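Local coordinates for 2-hydroxy-3-oxopropionate reductase (Polaromonas sp. JS666, PDB 4DLL), which probably catalyses the reversible, NAD(P)H-dependent reduction of 2-hydroxy-3-oxopropanoate (tartronate semialdehyde) to glycerate, at residues 175-178 with 179-183; 216-219 with 220-224; 263-266 with 267-271. All coordinates share one frame; numbering follows the deposited sequence.

Contact 1: residues 175-178 with 179-183; sequences RSLP and LLKVF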
loop_
_atom_site.group_PDB
_atom_site.type_symbol
_atom_site.label_atom_id
_atom_site.label_comp_id
_atom_site.label_asym_id
_atom_site.label_seq_id
_atom_site.Cartn_x
_atom_site.Cartn_y
_atom_site.Cartn_z
ATOM N N ARG A 175 -7.934 28.800 -12.564
ATOM C CA ARG A 175 -9.315 28.968 -12.971
ATOM C C ARG A 175 -10.195 27.808 -12.504
ATOM O O ARG A 175 -11.361 28.018 -12.145
ATOM C CB ARG A 175 -9.426 29.182 -14.471
ATOM C CG ARG A 175 -9.073 30.586 -14.866
ATOM C CD ARG A 175 -9.125 30.852 -16.366
ATOM N NE ARG A 175 -9.374 32.285 -16.546
ATOM C CZ ARG A 175 -10.581 32.832 -16.754
ATOM N NH1 ARG A 175 -11.660 32.051 -16.848
ATOM N NH2 ARG A 175 -10.715 34.158 -16.889
ATOM N N SER A 176 -9.614 26.614 -12.428
ATOM C CA SER A 176 -10.347 25.395 -12.155
ATOM C C SER A 176 -10.586 25.139 -10.736
ATOM O O SER A 176 -11.416 24.279 -10.403
ATOM C CB SER A 176 -9.500 24.188 -12.593
ATOM O OG SER A 176 -9.559 24.095 -13.986
ATOM N N LEU A 177 -9.729 25.729 -9.906
ATOM C CA LEU A 177 -9.523 25.176 -8.601
ATOM C C LEU A 177 -10.805 25.220 -7.768
ATOM O O LEU A 177 -11.111 24.222 -7.084
ATOM C CB LEU A 177 -8.293 25.813 -7.881
ATOM C CG LEU A 177 -7.808 25.196 -6.546
ATOM C CD1 LEU A 177 -7.582 23.701 -6.641
ATOM C CD2 LEU A 177 -6.503 25.857 -5.959
ATOM N N PRO A 178 -11.584 26.351 -7.838
ATOM C CA PRO A 178 -12.816 26.385 -7.039
ATOM C C PRO A 178 -13.748 25.221 -7.414
ATOM O O PRO A 178 -14.385 24.621 -6.528
ATOM C CB PRO A 178 -13.449 27.755 -7.399
ATOM C CG PRO A 178 -12.267 28.626 -7.674
ATOM C CD PRO A 178 -11.319 27.655 -8.467
ATOM N N LEU A 179 -13.858 24.887 -8.711
ATOM C CA LEU A 179 -14.732 23.734 -9.053
ATOM C C LEU A 179 -14.109 22.468 -8.497
ATOM O O LEU A 179 -14.819 21.614 -7.912
ATOM C CB LEU A 179 -14.943 23.593 -10.537
ATOM C CG LEU A 179 -15.803 22.336 -10.739
ATOM C CD1 LEU A 179 -17.223 22.707 -10.414
ATOM C CD2 LEU A 179 -15.656 21.772 -12.122
ATOM N N LEU A 180 -12.768 22.397 -8.601
ATOM C CA LEU A 180 -12.067 21.236 -8.141
ATOM C C LEU A 180 -12.234 20.979 -6.657
ATOM O O LEU A 180 -12.525 19.854 -6.299
ATOM C CB LEU A 180 -10.599 21.261 -8.555
ATOM C CG LEU A 180 -10.456 21.089 -10.075
ATOM C CD1 LEU A 180 -9.029 21.077 -10.492
ATOM C CD2 LEU A 180 -11.192 19.937 -10.625
ATOM N N LYS A 181 -12.087 22.027 -5.820
ATOM C CA LYS A 181 -12.274 21.925 -4.353
ATOM C C LYS A 181 -13.588 21.308 -3.914
ATOM O O LYS A 181 -13.685 20.713 -2.836
ATOM C CB LYS A 181 -12.161 23.288 -3.661
ATOM C CG LYS A 181 -11.100 24.141 -4.144
ATOM C CD LYS A 181 -9.867 24.071 -3.313
ATOM C CE LYS A 181 -9.193 25.456 -3.246
ATOM N NZ LYS A 181 -7.992 25.467 -2.311
ATOM N N VAL A 182 -14.632 21.483 -4.706
ATOM C CA VAL A 182 -15.917 20.870 -4.406
ATOM C C VAL A 182 -15.761 19.335 -4.368
ATOM O O VAL A 182 -16.457 18.642 -3.609
ATOM C CB VAL A 182 -16.998 21.300 -5.455
ATOM C CG1 VAL A 182 -18.344 20.629 -5.204
ATOM C CG2 VAL A 182 -17.211 22.789 -5.442
ATOM N N PHE A 183 -14.865 18.792 -5.201
ATOM C CA PHE A 183 -14.775 17.317 -5.294
ATOM C C PHE A 183 -13.710 16.736 -4.391
ATOM O O PHE A 183 -13.871 15.622 -3.911
ATOM C CB PHE A 183 -14.502 16.849 -6.695
ATOM C CG PHE A 183 -15.420 17.420 -7.719
ATOM C CD1 PHE A 183 -16.793 17.345 -7.556
ATOM C CD2 PHE A 183 -14.889 17.999 -8.872
ATOM C CE1 PHE A 183 -17.650 17.877 -8.533
ATOM C CE2 PHE A 183 -15.711 18.537 -9.842
ATOM C CZ PHE A 183 -17.105 18.474 -9.685
HETATM O O HOH W 1 -13.619 26.873 -11.188
#
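Ser-176 meets Leu-180 one helical turn on, where the backbone N of Leu-180 donates to the Ser-176 carbonyl O over 2.9 Å. Alongside this bond the Ser-176 CB rests on the Leu-180 CD1 at 3.8 Å. The Ser-176 hydroxyl takes no part in this packing; it bonds back to the carbonyl of Asp-172, which satisfies a buried polar atom within the preceding turn. Next comes Leu-177, whose carbonyl O accepts the N-H of Lys-181 in a short bond of 2.7 Å. A chi1 of -172° sets the Leu-177 CG beside its own carbonyl carbon, where CG and both methyls meet the outer part of the bent Lys-181 chain. The lysine passes obliquely across them, bringing its CE to 3.6 Å from the Leu-177 CG. These turns belong to helix 170-183, the connection between strands 162-167 and 184-190 in a beta-alpha-beta unit of the Rossmann-like domain. Leu-177 and Leu-180 both rest on Ala-186 of the second of those strands, while Leu-179 packs against Leu-50 of helix 43-52 and Leu-121 of strand 119-122. Pro-178 has no N-H to give to the turn before, and the helix kinks there. At this kink a water stands between the Arg-175 O and the Leu-179 N, donating to the Arg-175 O at 2.7 Å. It accepts from the Leu-179 N at a longer 3.2 Å. Farther along, the carbonyl O of Pro-178 is approached by a methyl, the Val-182 CG2, at 3.5 Å.

Contact 2: residues 216-219 with 220-224; sequences ALLF and ATKGG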
loop_
_atom_site.group_PDB
_atom_site.type_symbol
_atom_site.label_atom_id
_atom_site.label_comp_id
_atom_site.label_asym_id
_atom_site.label_seq_id
_atom_site.Cartn_x
_atom_site.Cartn_y
_atom_site.Cartn_z
ATOM N N ALA A 216 -0.188 -12.390 -0.036
ATOM C CA ALA A 216 0.180 -12.573 1.331
ATOM C C ALA A 216 -0.954 -13.151 2.190
ATOM O O ALA A 216 -0.702 -13.937 3.093
ATOM C CB ALA A 216 0.816 -11.300 1.922
ATOM N N LEU A 217 -2.189 -12.801 1.879
ATOM C CA LEU A 217 -3.309 -13.314 2.634
ATOM C C LEU A 217 -3.573 -14.769 2.309
ATOM O O LEU A 217 -4.041 -15.526 3.175
ATOM C CB LEU A 217 -4.578 -12.521 2.383
ATOM C CG LEU A 217 -4.611 -11.076 2.891
ATOM C CD1 LEU A 217 -6.013 -10.486 2.635
ATOM C CD2 LEU A 217 -4.190 -10.975 4.345
ATOM N N LEU A 218 -3.333 -15.139 1.060
ATOM C CA LEU A 218 -3.450 -16.539 0.708
ATOM C C LEU A 218 -2.316 -17.377 1.319
ATOM O O LEU A 218 -2.556 -18.455 1.822
ATOM C CB LEU A 218 -3.532 -16.733 -0.807
ATOM C CG LEU A 218 -4.904 -16.388 -1.385
ATOM C CD1 LEU A 218 -4.778 -15.807 -2.785
ATOM C CD2 LEU A 218 -5.806 -17.624 -1.377
ATOM N N PHE A 219 -1.089 -16.893 1.228
ATOM C CA PHE A 219 0.051 -17.521 1.855
ATOM C C PHE A 219 -0.246 -17.777 3.340
ATOM O O PHE A 219 -0.077 -18.890 3.839
ATOM C CB PHE A 219 1.277 -16.625 1.686
ATOM C CG PHE A 219 2.462 -17.042 2.508
ATOM C CD1 PHE A 219 3.355 -18.005 2.034
ATOM C CD2 PHE A 219 2.686 -16.475 3.761
ATOM C CE1 PHE A 219 4.437 -18.386 2.789
ATOM C CE2 PHE A 219 3.774 -16.866 4.531
ATOM C CZ PHE A 219 4.663 -17.816 4.040
ATOM N N ALA A 220 -0.692 -16.752 4.045
ATOM C CA ALA A 220 -0.968 -16.901 5.470
ATOM C C ALA A 220 -1.990 -18.024 5.698
ATOM O O ALA A 220 -1.792 -18.904 6.530
ATOM C CB ALA A 220 -1.462 -15.613 6.039
ATOM N N THR A 221 -3.037 -18.014 4.891
ATOM C CA THR A 221 -4.125 -18.955 4.959
ATOM C C THR A 221 -3.748 -20.395 4.584
ATOM O O THR A 221 -4.119 -21.283 5.335
ATOM C CB THR A 221 -5.302 -18.427 4.129
ATOM O OG1 THR A 221 -5.632 -17.125 4.631
ATOM C CG2 THR A 221 -6.507 -19.325 4.239
ATOM N N LYS A 222 -3.041 -20.652 3.476
ATOM C CA LYS A 222 -2.561 -22.022 3.217
ATOM C C LYS A 222 -1.775 -22.500 4.447
ATOM O O LYS A 222 -1.845 -23.672 4.821
ATOM C CB LYS A 222 -1.661 -22.163 1.976
ATOM C CG LYS A 222 -2.146 -21.480 0.717
ATOM C CD LYS A 222 -2.952 -22.346 -0.356
ATOM C CE LYS A 222 -3.773 -21.398 -1.381
ATOM N NZ LYS A 222 -4.672 -20.716 -0.522
ATOM N N GLY A 223 -1.063 -21.567 5.087
ATOM C CA GLY A 223 -0.282 -21.844 6.303
ATOM C C GLY A 223 -1.083 -22.048 7.601
ATOM O O GLY A 223 -0.484 -22.253 8.679
ATOM N N GLY A 224 -2.419 -22.024 7.497
ATOM C CA GLY A 224 -3.327 -22.279 8.633
ATOM C C GLY A 224 -3.443 -21.085 9.570
ATOM O O GLY A 224 -3.230 -21.208 10.795
#
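Ala-220 sits one turn beyond Ala-216, and its backbone N donates to the Ala-216 carbonyl O at 3.0 Å while its CB methyl lies against the same oxygen, 3.5 Å away. Leu-218 runs side by side with Lys-222, both pointing the same way. Bends at chi2 (-96°) and chi4 (-62°) curl the lysine back, and its NZ comes 3.4 Å from the Leu-218 CD2; the Lys-222 N also bonds to the Leu-218 O at 2.8 Å. Phe-219 has its CG anti to the backbone N, which turns the ring toward the next residue and leaves the CD2 at 3.4 Å from the Ala-220 N. The Phe-219 carbonyl accepts the N-H of Gly-223, bonding the helix end before Gly-224 leaves helical geometry with a positive phi of 77°, a common way for a helix to stop at glycine. Around this helix end, the Ala-220 methyl touches Val-230 of helix 227-234, and Leu-218 packs on Phe-310 and Ala-314 of helix 309-315. The second subunit lies against it too: there Phe-219 meets Ala-272 of the neighbouring subunit, and both Leu-218 and Lys-222 reach Phe-281 of that subunit, making these turns part of the dimer interface.

Contact 3: residues 263-266 with 267-271; sequences SIQL and KDMRN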
loop_
_atom_site.group_PDB
_atom_site.type_symbol
_atom_site.label_atom_id
_atom_site.label_comp_id
_atom_site.label_asym_id
_atom_site.label_seq_id
_atom_site.Cartn_x
_atom_site.Cartn_y
_atom_site.Cartn_z
ATOM N N SER A 263 -11.492 -5.613 -15.606
ATOM C CA SER A 263 -10.966 -5.247 -16.968
ATOM C C SER A 263 -10.562 -3.755 -17.115
ATOM O O SER A 263 -9.838 -3.348 -18.018
ATOM C CB SER A 263 -11.948 -5.662 -18.093
ATOM O OG SER A 263 -12.867 -4.614 -18.359
ATOM N N ILE A 264 -11.073 -2.941 -16.236
ATOM C CA ILE A 264 -10.638 -1.549 -16.156
ATOM C C ILE A 264 -9.214 -1.521 -15.630
ATOM O O ILE A 264 -8.383 -0.805 -16.152
ATOM C CB ILE A 264 -11.563 -0.721 -15.239
ATOM C CG1 ILE A 264 -13.036 -0.984 -15.613
ATOM C CG2 ILE A 264 -11.212 0.757 -15.293
ATOM C CD1 ILE A 264 -13.699 0.051 -16.512
ATOM N N GLN A 265 -8.920 -2.322 -14.615
ATOM C CA GLN A 265 -7.552 -2.357 -14.073
ATOM C C GLN A 265 -6.583 -2.878 -15.138
ATOM O O GLN A 265 -5.466 -2.356 -15.235
ATOM C CB GLN A 265 -7.456 -3.154 -12.777
ATOM C CG GLN A 265 -6.056 -3.125 -12.129
ATOM C CD GLN A 265 -5.725 -1.819 -11.394
ATOM O OE1 GLN A 265 -6.572 -1.229 -10.751
ATOM N NE2 GLN A 265 -4.495 -1.401 -11.462
ATOM N N LEU A 266 -7.025 -3.856 -15.956
ATOM C CA LEU A 266 -6.223 -4.390 -17.062
ATOM C C LEU A 266 -5.863 -3.272 -18.025
ATOM O O LEU A 266 -4.691 -3.091 -18.377
ATOM C CB LEU A 266 -6.960 -5.480 -17.819
ATOM C CG LEU A 266 -6.229 -6.023 -19.068
ATOM C CD1 LEU A 266 -4.875 -6.754 -18.758
ATOM C CD2 LEU A 266 -7.180 -6.917 -19.891
ATOM N N LYS A 267 -6.873 -2.494 -18.398
ATOM C CA LYS A 267 -6.690 -1.348 -19.244
ATOM C C LYS A 267 -5.718 -0.374 -18.573
ATOM O O LYS A 267 -4.810 0.146 -19.240
ATOM C CB LYS A 267 -8.077 -0.716 -19.555
ATOM C CG LYS A 267 -8.085 0.479 -20.520
ATOM C CD LYS A 267 -9.298 1.490 -20.282
ATOM C CE LYS A 267 -9.809 1.630 -18.805
ATOM N NZ LYS A 267 -8.948 2.460 -17.851
ATOM N N ASP A 268 -5.866 -0.110 -17.281
ATOM C CA ASP A 268 -4.912 0.806 -16.643
ATOM C C ASP A 268 -3.508 0.248 -16.800
ATOM O O ASP A 268 -2.618 0.977 -17.153
ATOM C CB ASP A 268 -5.175 1.096 -15.133
ATOM C CG ASP A 268 -6.591 1.562 -14.827
ATOM O OD1 ASP A 268 -7.214 2.331 -15.636
ATOM O OD2 ASP A 268 -7.075 1.147 -13.730
HETATM N N MSE A 269 -3.315 -1.034 -16.539
HETATM C CA MSE A 269 -1.982 -1.668 -16.743
HETATM C C MSE A 269 -1.457 -1.511 -18.192
HETATM O O MSE A 269 -0.333 -1.102 -18.382
HETATM C CB MSE A 269 -1.962 -3.166 -16.324
HETATM C CG MSE A 269 -2.450 -3.486 -14.895
HETATM SE SE MSE A 269 -1.490 -2.504 -13.386
HETATM C CE MSE A 269 -2.380 -0.760 -13.480
ATOM N N ARG A 270 -2.309 -1.800 -19.180
ATOM C CA ARG A 270 -1.975 -1.698 -20.600
ATOM C C ARG A 270 -1.620 -0.272 -21.012
ATOM O O ARG A 270 -0.579 -0.043 -21.629
ATOM C CB ARG A 270 -3.123 -2.229 -21.481
ATOM C CG ARG A 270 -3.594 -3.641 -21.172
ATOM C CD ARG A 270 -2.914 -4.626 -22.076
ATOM N NE ARG A 270 -3.350 -6.016 -21.934
ATOM C CZ ARG A 270 -4.455 -6.555 -22.454
ATOM N NH1 ARG A 270 -5.318 -5.854 -23.178
ATOM N NH2 ARG A 270 -4.689 -7.828 -22.244
ATOM N N ASN A 271 -2.466 0.693 -20.667
ATOM C CA ASN A 271 -2.083 2.099 -20.860
ATOM C C ASN A 271 -0.788 2.522 -20.180
ATOM O O ASN A 271 -0.075 3.385 -20.675
ATOM C CB ASN A 271 -3.205 3.037 -20.436
ATOM C CG ASN A 271 -4.338 2.946 -21.356
ATOM O OD1 ASN A 271 -4.132 2.696 -22.521
ATOM N ND2 ASN A 271 -5.532 3.084 -20.857
#
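Consecutive i to i+4 backbone bonds join the two segments, the N-H groups of Lys-267, Asp-268, Met-269 and Arg-270 reaching the carbonyls of Ser-263, Ile-264, Gln-265 and Leu-266 in turn. They form a regular alpha-helical stretch of helix 262-278, in the largely helical C-terminal domain. On one flank Ile-264 and Lys-267 lie side by side, with the Ile-264 CG2 3.8 Å from the Lys-267 NZ. Bends at chi3 and chi4 loop the lysine round to its own neighbour, where the NZ forms a salt bridge of 2.8 Å with the Asp-268 OD1, met on the syn side but 34° out of the carboxylate plane. The same lysine touches Ser-125, just past strand 119-122, so this flank borders the N-terminal domain. The buried flank carries Gln-265, whose amide stands almost at a right angle (87°) to the Asp-268 carboxylate. Beside it the SE of the selenomethionine Met-269 lies 3.7 Å from the Gln-265 NE2. That NE2 donates to the Gln-203 carbonyl on helix 194-222, a bond that helps to fix the amide, and Tyr-293 of helix 284-301 backs Gln-265, Leu-266 and Met-269. Arg-270, its NE held in a salt bridge by Glu-290, is bent at chi2 (-96°), and its guanidinium is laid against both methyls of Leu-266. The Leu-266 CD2 sits over one face of that group, offset toward the rim and 3.5 Å from the Arg-270 NH2.

From the N terminus the contacts follow in series, neither nested nor crossing, and each joins adjoining turns of one helix without closing a loop. Contact 1 comes first, on helix 170-183 of the nucleotide-binding domain, where it backs the sheet. After strand 184-190 the chain enters helix 194-222, which ends at contact 2, its centre about 44 Å from that of contact 1 and on the opposite side of the chain's centre. Contact 3 follows on helix 262-278, with about 16 Å between its nearest atoms and those of contact 2. Helix 194-222 relates these two, since an earlier part of it packs against residues 263-271.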